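PDB 6YP4: adenylate cyclase from Hippeastrum hybrid cultivar, which probably hydrolyses inorganic triphosphate as its dominant activity, despite its name, and binds a non-hydrolysable GTP analogue in its pocket. Local coordinates for residues H26-A40 with E126-Y140. Numbering follows the deposited sequence.
Sequences HLKTHLQHNLFFDTA and EFVCLGGFRNVRAVY. With GCP (phosphomethylphosphonic acid guanylate ester), chain B.
From H26 with Y140 to T39 with F127, two long strands pair antiparallel, their short-segment axes 142° apart, and a classic beta bulge interrupts the register where L27 and K28 both face V139. The pair illustrates how a curled CYTH sheet can turn one face to a polyphosphate while the other, through L35 and F37, packs on helix 88-96. On the ligand side, R137 reaches the GTP analogue: NH1 donates to GCP O2B at 3.0 Å, NH2 to the same oxygen at 3.2 Å and weakly to O2G. A bend at chi3 turns the otherwise extended arginine chain, and its NE forms a salt bridge with D151. Q32 lies over one face of this guanidinium, its OE1 above the centre and the two planes 62° apart. That OE1 also accepts from N135 ND2 at 3.1 Å, the donor standing 44° out of the carbonyl plane, while N135 OD1 bonds to T153. An alanine at Q32 is likely to bare that face of the guanidinium and deprive N135 ND2 of one of its acceptors, the other being D151. Further along the same side, the amide ND2 of N34 approaches F133 CE1 at 3.4 Å, its OD1 being held by R54, and F36 slides past F133 with rings near parallel and little overlap. On the reverse face F37 CE1 meets C129 CB at 3.8 Å, and C129 SG lies obliquely 4.5 Å from the F37 ring centroid. Because R52, R54, K67 and K195 also bond to the analogue, R137 belongs to a basic cluster suited to bridging neighbouring phosphate groups; D151 at NE and Q32 on one face probably restrict its turning, and N135, tying Q32 to D151, bears on it only indirectly.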
loop_
_atom_site.group_PDB
_atom_site.type_symbol
_atom_site.label_atom_id
_atom_site.label_comp_id
_atom_site.label_asym_id
_atom_site.label_seq_id
_atom_site.Cartn_x
_atom_site.Cartn_y
_atom_site.Cartn_z
ATOM N N HIS A 26 -10.574 -7.992 4.668
ATOM C CA HIS A 26 -10.030 -6.848 5.379
ATOM C C HIS A 26 -8.531 -6.997 5.609
ATOM O O HIS A 26 -8.061 -8.024 6.116
ATOM C CB HIS A 26 -10.747 -6.694 6.712
ATOM C CG HIS A 26 -10.225 -5.566 7.537
ATOM N ND1 HIS A 26 -9.339 -5.749 8.575
ATOM C CD2 HIS A 26 -10.474 -4.234 7.480
ATOM C CE1 HIS A 26 -9.063 -4.579 9.124
ATOM N NE2 HIS A 26 -9.734 -3.642 8.471
ATOM N N LEU A 27 -7.788 -5.950 5.265
ATOM C CA LEU A 27 -6.350 -5.875 5.478
ATOM C C LEU A 27 -5.960 -4.947 6.617
ATOM O O LEU A 27 -5.106 -5.303 7.425
ATOM C CB LEU A 27 -5.649 -5.400 4.197
ATOM C CG LEU A 27 -4.132 -5.200 4.287
ATOM C CD1 LEU A 27 -3.455 -6.527 4.596
ATOM C CD2 LEU A 27 -3.552 -4.609 3.020
ATOM N N LYS A 28 -6.554 -3.755 6.714
ATOM C CA LYS A 28 -6.181 -2.822 7.769
ATOM C C LYS A 28 -7.199 -1.685 7.799
ATOM O O LYS A 28 -7.899 -1.439 6.816
ATOM C CB LYS A 28 -4.765 -2.254 7.563
ATOM C CG LYS A 28 -4.602 -1.506 6.241
ATOM C CD LYS A 28 -3.142 -1.151 5.956
ATOM C CE LYS A 28 -3.007 -0.387 4.650
ATOM N NZ LYS A 28 -1.700 0.342 4.529
ATOM N N THR A 29 -7.255 -0.990 8.932
ATOM C CA THR A 29 -8.055 0.230 9.074
ATOM C C THR A 29 -7.218 1.246 9.841
ATOM O O THR A 29 -6.658 0.910 10.888
ATOM C CB THR A 29 -9.372 -0.044 9.819
ATOM O OG1 THR A 29 -10.115 -1.035 9.101
ATOM C CG2 THR A 29 -10.241 1.276 10.014
ATOM N N HIS A 30 -7.129 2.476 9.321
ATOM C CA HIS A 30 -6.347 3.530 9.948
ATOM C C HIS A 30 -7.069 4.872 9.882
ATOM O O HIS A 30 -7.876 5.126 8.987
ATOM C CB HIS A 30 -4.975 3.660 9.294
ATOM C CG HIS A 30 -4.081 2.493 9.588
ATOM N ND1 HIS A 30 -3.323 2.411 10.736
ATOM C CD2 HIS A 30 -3.892 1.329 8.925
ATOM C CE1 HIS A 30 -2.672 1.260 10.745
ATOM N NE2 HIS A 30 -2.990 0.591 9.653
ATOM N N LEU A 31 -6.695 5.737 10.823
ATOM C CA LEU A 31 -7.183 7.105 10.950
ATOM C C LEU A 31 -6.214 8.068 10.267
ATOM O O LEU A 31 -5.003 7.988 10.483
ATOM C CB LEU A 31 -7.327 7.453 12.434
ATOM C CG LEU A 31 -7.683 8.892 12.757
ATOM C CD1 LEU A 31 -9.054 9.163 12.187
ATOM C CD2 LEU A 31 -7.674 9.102 14.256
ATOM N N GLN A 32 -6.743 8.954 9.425
ATOM C CA GLN A 32 -5.958 9.967 8.724
ATOM C C GLN A 32 -6.454 11.355 9.105
ATOM O O GLN A 32 -7.668 11.581 9.189
ATOM C CB GLN A 32 -6.069 9.805 7.196
ATOM C CG GLN A 32 -6.062 8.334 6.703
ATOM C CD GLN A 32 -6.189 8.204 5.195
ATOM O OE1 GLN A 32 -7.090 8.777 4.597
ATOM N NE2 GLN A 32 -5.248 7.449 4.558
ATOM N N HIS A 33 -5.524 12.284 9.332
ATOM C CA HIS A 33 -5.835 13.716 9.347
ATOM C C HIS A 33 -5.105 14.375 8.186
ATOM O O HIS A 33 -3.873 14.300 8.098
ATOM C CB HIS A 33 -5.460 14.371 10.686
ATOM C CG HIS A 33 -6.285 13.901 11.852
ATOM N ND1 HIS A 33 -6.004 12.745 12.551
ATOM C CD2 HIS A 33 -7.373 14.453 12.463
ATOM C CE1 HIS A 33 -6.897 12.582 13.509
ATOM N NE2 HIS A 33 -7.735 13.613 13.489
ATOM N N ASN A 34 -5.868 14.990 7.282
ATOM C CA ASN A 34 -5.341 15.613 6.077
ATOM C C ASN A 34 -5.284 17.125 6.272
ATOM O O ASN A 34 -6.315 17.748 6.541
ATOM C CB ASN A 34 -6.223 15.276 4.873
ATOM C CG ASN A 34 -6.364 13.782 4.642
ATOM O OD1 ASN A 34 -5.387 13.107 4.353
ATOM N ND2 ASN A 34 -7.597 13.273 4.688
ATOM N N LEU A 35 -4.102 17.719 6.125
ATOM C CA LEU A 35 -3.967 19.172 6.167
ATOM C C LEU A 35 -3.422 19.704 4.847
ATOM O O LEU A 35 -2.645 19.033 4.161
ATOM C CB LEU A 35 -3.065 19.622 7.310
ATOM C CG LEU A 35 -3.716 19.558 8.686
ATOM C CD1 LEU A 35 -3.813 18.129 9.200
ATOM C CD2 LEU A 35 -2.933 20.415 9.642
ATOM N N PHE A 36 -3.817 20.932 4.496
ATOM C CA PHE A 36 -3.511 21.501 3.188
ATOM C C PHE A 36 -2.896 22.891 3.318
ATOM O O PHE A 36 -3.143 23.621 4.287
ATOM C CB PHE A 36 -4.768 21.569 2.304
ATOM C CG PHE A 36 -5.395 20.236 2.057
ATOM C CD1 PHE A 36 -6.326 19.720 2.955
ATOM C CD2 PHE A 36 -5.051 19.487 0.941
ATOM C CE1 PHE A 36 -6.899 18.486 2.752
ATOM C CE2 PHE A 36 -5.614 18.246 0.736
ATOM C CZ PHE A 36 -6.549 17.750 1.634
ATOM N N PHE A 37 -2.098 23.253 2.309
ATOM C CA PHE A 37 -1.253 24.441 2.342
ATOM C C PHE A 37 -1.214 25.090 0.967
ATOM O O PHE A 37 -1.359 24.413 -0.055
ATOM C CB PHE A 37 0.182 24.080 2.790
ATOM C CG PHE A 37 0.236 23.379 4.097
ATOM C CD1 PHE A 37 0.451 24.100 5.262
ATOM C CD2 PHE A 37 0.052 21.998 4.171
ATOM C CE1 PHE A 37 0.499 23.462 6.479
ATOM C CE2 PHE A 37 0.091 21.348 5.383
ATOM C CZ PHE A 37 0.311 22.076 6.546
ATOM N N ASP A 38 -1.013 26.411 0.952
ATOM C CA ASP A 38 -0.964 27.203 -0.274
ATOM C C ASP A 38 -0.394 28.566 0.098
ATOM O O ASP A 38 -0.219 28.880 1.278
ATOM C CB ASP A 38 -2.352 27.339 -0.914
ATOM C CG ASP A 38 -2.294 27.680 -2.401
ATOM O OD1 ASP A 38 -1.229 28.144 -2.865
ATOM O OD2 ASP A 38 -3.324 27.495 -3.106
ATOM N N THR A 39 -0.087 29.368 -0.920
ATOM C CA THR A 39 0.255 30.762 -0.674
ATOM C C THR A 39 -0.978 31.529 -0.213
ATOM O O THR A 39 -2.124 31.110 -0.419
ATOM C CB THR A 39 0.794 31.441 -1.930
ATOM O OG1 THR A 39 -0.213 31.404 -2.958
ATOM C CG2 THR A 39 2.077 30.775 -2.409
ATOM N N ALA A 40 -0.731 32.681 0.411
ATOM C CA ALA A 40 -1.830 33.548 0.811
ATOM C C ALA A 40 -2.683 33.940 -0.390
ATOM O O ALA A 40 -3.915 33.985 -0.297
ATOM C CB ALA A 40 -1.280 34.780 1.524
ATOM N N GLU A 126 5.481 32.731 2.189
ATOM C CA GLU A 126 4.148 33.052 1.702
ATOM C C GLU A 126 3.103 32.010 2.081
ATOM O O GLU A 126 1.900 32.293 1.997
ATOM C CB GLU A 126 4.220 33.171 0.181
ATOM C CG GLU A 126 5.291 32.213 -0.342
ATOM C CD GLU A 126 5.559 32.325 -1.819
ATOM O OE1 GLU A 126 5.022 33.254 -2.469
ATOM O OE2 GLU A 126 6.327 31.474 -2.315
ATOM N N PHE A 127 3.518 30.816 2.494
ATOM C CA PHE A 127 2.561 29.733 2.634
ATOM C C PHE A 127 1.779 29.821 3.935
ATOM O O PHE A 127 2.279 30.284 4.968
ATOM C CB PHE A 127 3.254 28.382 2.522
ATOM C CG PHE A 127 3.472 27.974 1.116
ATOM C CD1 PHE A 127 2.618 27.074 0.503
ATOM C CD2 PHE A 127 4.495 28.544 0.378
ATOM C CE1 PHE A 127 2.808 26.717 -0.814
ATOM C CE2 PHE A 127 4.690 28.197 -0.935
ATOM C CZ PHE A 127 3.848 27.284 -1.536
ATOM N N VAL A 128 0.524 29.365 3.855
ATOM C CA VAL A 128 -0.421 29.336 4.962
ATOM C C VAL A 128 -1.144 27.992 4.927
ATOM O O VAL A 128 -1.209 27.323 3.892
ATOM C CB VAL A 128 -1.438 30.508 4.875
ATOM C CG1 VAL A 128 -0.703 31.876 4.833
ATOM C CG2 VAL A 128 -2.315 30.346 3.648
ATOM N N CYS A 129 -1.693 27.597 6.079
ATOM C CA CYS A 129 -2.486 26.373 6.177
ATOM C C CYS A 129 -3.940 26.677 5.846
ATOM O O CYS A 129 -4.513 27.638 6.369
ATOM C CB CYS A 129 -2.386 25.755 7.577
ATOM S SG CYS A 129 -3.186 24.128 7.777
ATOM N N LEU A 130 -4.532 25.850 4.986
ATOM C CA LEU A 130 -5.932 25.969 4.602
ATOM C C LEU A 130 -6.871 25.246 5.563
ATOM O O LEU A 130 -8.085 25.385 5.430
ATOM C CB LEU A 130 -6.131 25.434 3.173
ATOM C CG LEU A 130 -5.218 25.964 2.061
ATOM C CD1 LEU A 130 -5.649 25.422 0.714
ATOM C CD2 LEU A 130 -5.242 27.489 2.023
ATOM N N GLY A 131 -6.341 24.536 6.546
ATOM C CA GLY A 131 -7.128 23.656 7.382
ATOM C C GLY A 131 -7.106 22.235 6.853
ATOM O O GLY A 131 -6.234 21.850 6.067
ATOM N N GLY A 132 -8.091 21.454 7.272
ATOM C CA GLY A 132 -8.137 20.072 6.832
ATOM C C GLY A 132 -9.327 19.323 7.379
ATOM O O GLY A 132 -10.308 19.921 7.827
ATOM N N PHE A 133 -9.232 17.996 7.331
ATOM C CA PHE A 133 -10.332 17.132 7.740
ATOM C C PHE A 133 -9.779 15.750 8.065
ATOM O O PHE A 133 -8.626 15.432 7.769
ATOM C CB PHE A 133 -11.428 17.052 6.663
ATOM C CG PHE A 133 -10.932 16.594 5.312
ATOM C CD1 PHE A 133 -10.932 15.242 4.971
ATOM C CD2 PHE A 133 -10.468 17.516 4.378
ATOM C CE1 PHE A 133 -10.458 14.812 3.726
ATOM C CE2 PHE A 133 -10.005 17.090 3.124
ATOM C CZ PHE A 133 -9.996 15.734 2.806
ATOM N N ARG A 134 -10.643 14.926 8.656
ATOM C CA ARG A 134 -10.327 13.608 9.185
ATOM C C ARG A 134 -10.947 12.536 8.280
ATOM O O ARG A 134 -11.973 12.771 7.634
ATOM C CB ARG A 134 -10.858 13.500 10.632
ATOM C CG ARG A 134 -10.864 12.128 11.312
ATOM C CD ARG A 134 -11.710 12.173 12.610
ATOM N NE ARG A 134 -11.440 11.066 13.539
ATOM C CZ ARG A 134 -12.174 9.959 13.635
ATOM N NH1 ARG A 134 -11.847 9.011 14.510
ATOM N NH2 ARG A 134 -13.240 9.793 12.864
ATOM N N ASN A 135 -10.319 11.363 8.219
ATOM C CA ASN A 135 -10.874 10.283 7.407
ATOM C C ASN A 135 -10.460 8.940 7.994
ATOM O O ASN A 135 -9.293 8.754 8.356
ATOM C CB ASN A 135 -10.414 10.404 5.944
ATOM C CG ASN A 135 -10.979 9.305 5.037
ATOM O OD1 ASN A 135 -12.162 9.325 4.671
ATOM N ND2 ASN A 135 -10.115 8.364 4.625
ATOM N N VAL A 136 -11.427 8.038 8.123
ATOM C CA VAL A 136 -11.190 6.653 8.514
ATOM C C VAL A 136 -11.196 5.804 7.252
ATOM O O VAL A 136 -12.184 5.790 6.514
ATOM C CB VAL A 136 -12.241 6.154 9.514
ATOM C CG1 VAL A 136 -11.949 4.684 9.892
ATOM C CG2 VAL A 136 -12.233 7.016 10.753
ATOM N N ARG A 137 -10.101 5.085 7.002
ATOM C CA ARG A 137 -9.950 4.313 5.776
ATOM C C ARG A 137 -9.735 2.852 6.131
ATOM O O ARG A 137 -8.769 2.518 6.827
ATOM C CB ARG A 137 -8.784 4.834 4.924
ATOM C CG ARG A 137 -8.348 3.873 3.805
ATOM C CD ARG A 137 -7.496 4.605 2.783
ATOM N NE ARG A 137 -8.211 5.719 2.148
ATOM C CZ ARG A 137 -7.628 6.637 1.374
ATOM N NH1 ARG A 137 -6.322 6.588 1.143
ATOM N NH2 ARG A 137 -8.340 7.612 0.831
ATOM N N ALA A 138 -10.627 1.996 5.633
ATOM C CA ALA A 138 -10.542 0.551 5.754
ATOM C C ALA A 138 -10.101 -0.007 4.409
ATOM O O ALA A 138 -10.686 0.339 3.377
ATOM C CB ALA A 138 -11.902 -0.030 6.179
ATOM N N VAL A 139 -9.052 -0.835 4.414
ATOM C CA VAL A 139 -8.407 -1.314 3.193
ATOM C C VAL A 139 -8.678 -2.802 3.042
ATOM O O VAL A 139 -8.592 -3.557 4.016
ATOM C CB VAL A 139 -6.885 -1.059 3.199
ATOM C CG1 VAL A 139 -6.256 -1.402 1.838
ATOM C CG2 VAL A 139 -6.584 0.368 3.597
ATOM N N TYR A 140 -8.957 -3.224 1.803
ATOM C CA TYR A 140 -9.319 -4.596 1.473
ATOM C C TYR A 140 -8.528 -5.046 0.254
ATOM O O TYR A 140 -8.382 -4.288 -0.710
ATOM C CB TYR A 140 -10.841 -4.715 1.181
ATOM C CG TYR A 140 -11.692 -4.189 2.313
ATOM C CD1 TYR A 140 -12.037 -2.842 2.395
ATOM C CD2 TYR A 140 -12.104 -5.037 3.335
ATOM C CE1 TYR A 140 -12.789 -2.367 3.453
ATOM C CE2 TYR A 140 -12.838 -4.576 4.397
ATOM C CZ TYR A 140 -13.197 -3.245 4.442
ATOM O OH TYR A 140 -13.918 -2.802 5.513
HETATM P PG GCP B . -8.735 10.151 -2.510
HETATM O O1G GCP B . -10.014 9.772 -3.195
HETATM O O2G GCP B . -8.939 10.235 -1.013
HETATM O O3G GCP B . -8.249 11.476 -3.044
HETATM C C3B GCP B . -7.500 8.853 -2.867
HETATM P PB GCP B . -5.889 9.349 -2.094
HETATM O O1B GCP B . -5.618 10.819 -2.231
HETATM O O2B GCP B . -5.822 8.896 -0.656
HETATM O O3A GCP B . -4.743 8.539 -2.950
HETATM P PA GCP B . -3.209 8.458 -2.366
HETATM O O1A GCP B . -2.282 8.684 -3.547
HETATM O O2A GCP B . -3.043 9.574 -1.356
HETATM O "O5'" GCP B . -2.956 6.969 -1.610
HETATM C "C5'" GCP B . -3.921 5.941 -1.788
HETATM C "C4'" GCP B . -3.958 5.433 -3.292
HETATM O "O4'" GCP B . -2.550 5.184 -3.914
HETATM C "C3'" GCP B . -4.546 4.300 -3.334
HETATM O "O3'" GCP B . -5.452 4.253 -4.464
HETATM C "C2'" GCP B . -3.357 3.119 -3.397
HETATM O "O2'" GCP B . -3.711 2.007 -4.301
HETATM C "C1'" GCP B . -2.244 3.662 -3.712
HETATM N N9 GCP B . -1.240 3.459 -2.593
HETATM C C8 GCP B . -1.052 4.408 -1.668
HETATM N N7 GCP B . -0.117 3.988 -0.796
HETATM C C5 GCP B . 0.275 2.764 -1.183
HETATM C C6 GCP B . 1.206 1.872 -0.656
HETATM O O6 GCP B . 1.818 2.159 0.319
HETATM N N1 GCP B . 1.411 0.695 -1.246
HETATM C C2 GCP B . 0.709 0.366 -2.365
HETATM N N2 GCP B . 1.017 -0.949 -2.924
HETATM N N3 GCP B . -0.202 1.235 -2.880
HETATM C C4 GCP B . -0.417 2.435 -2.288
#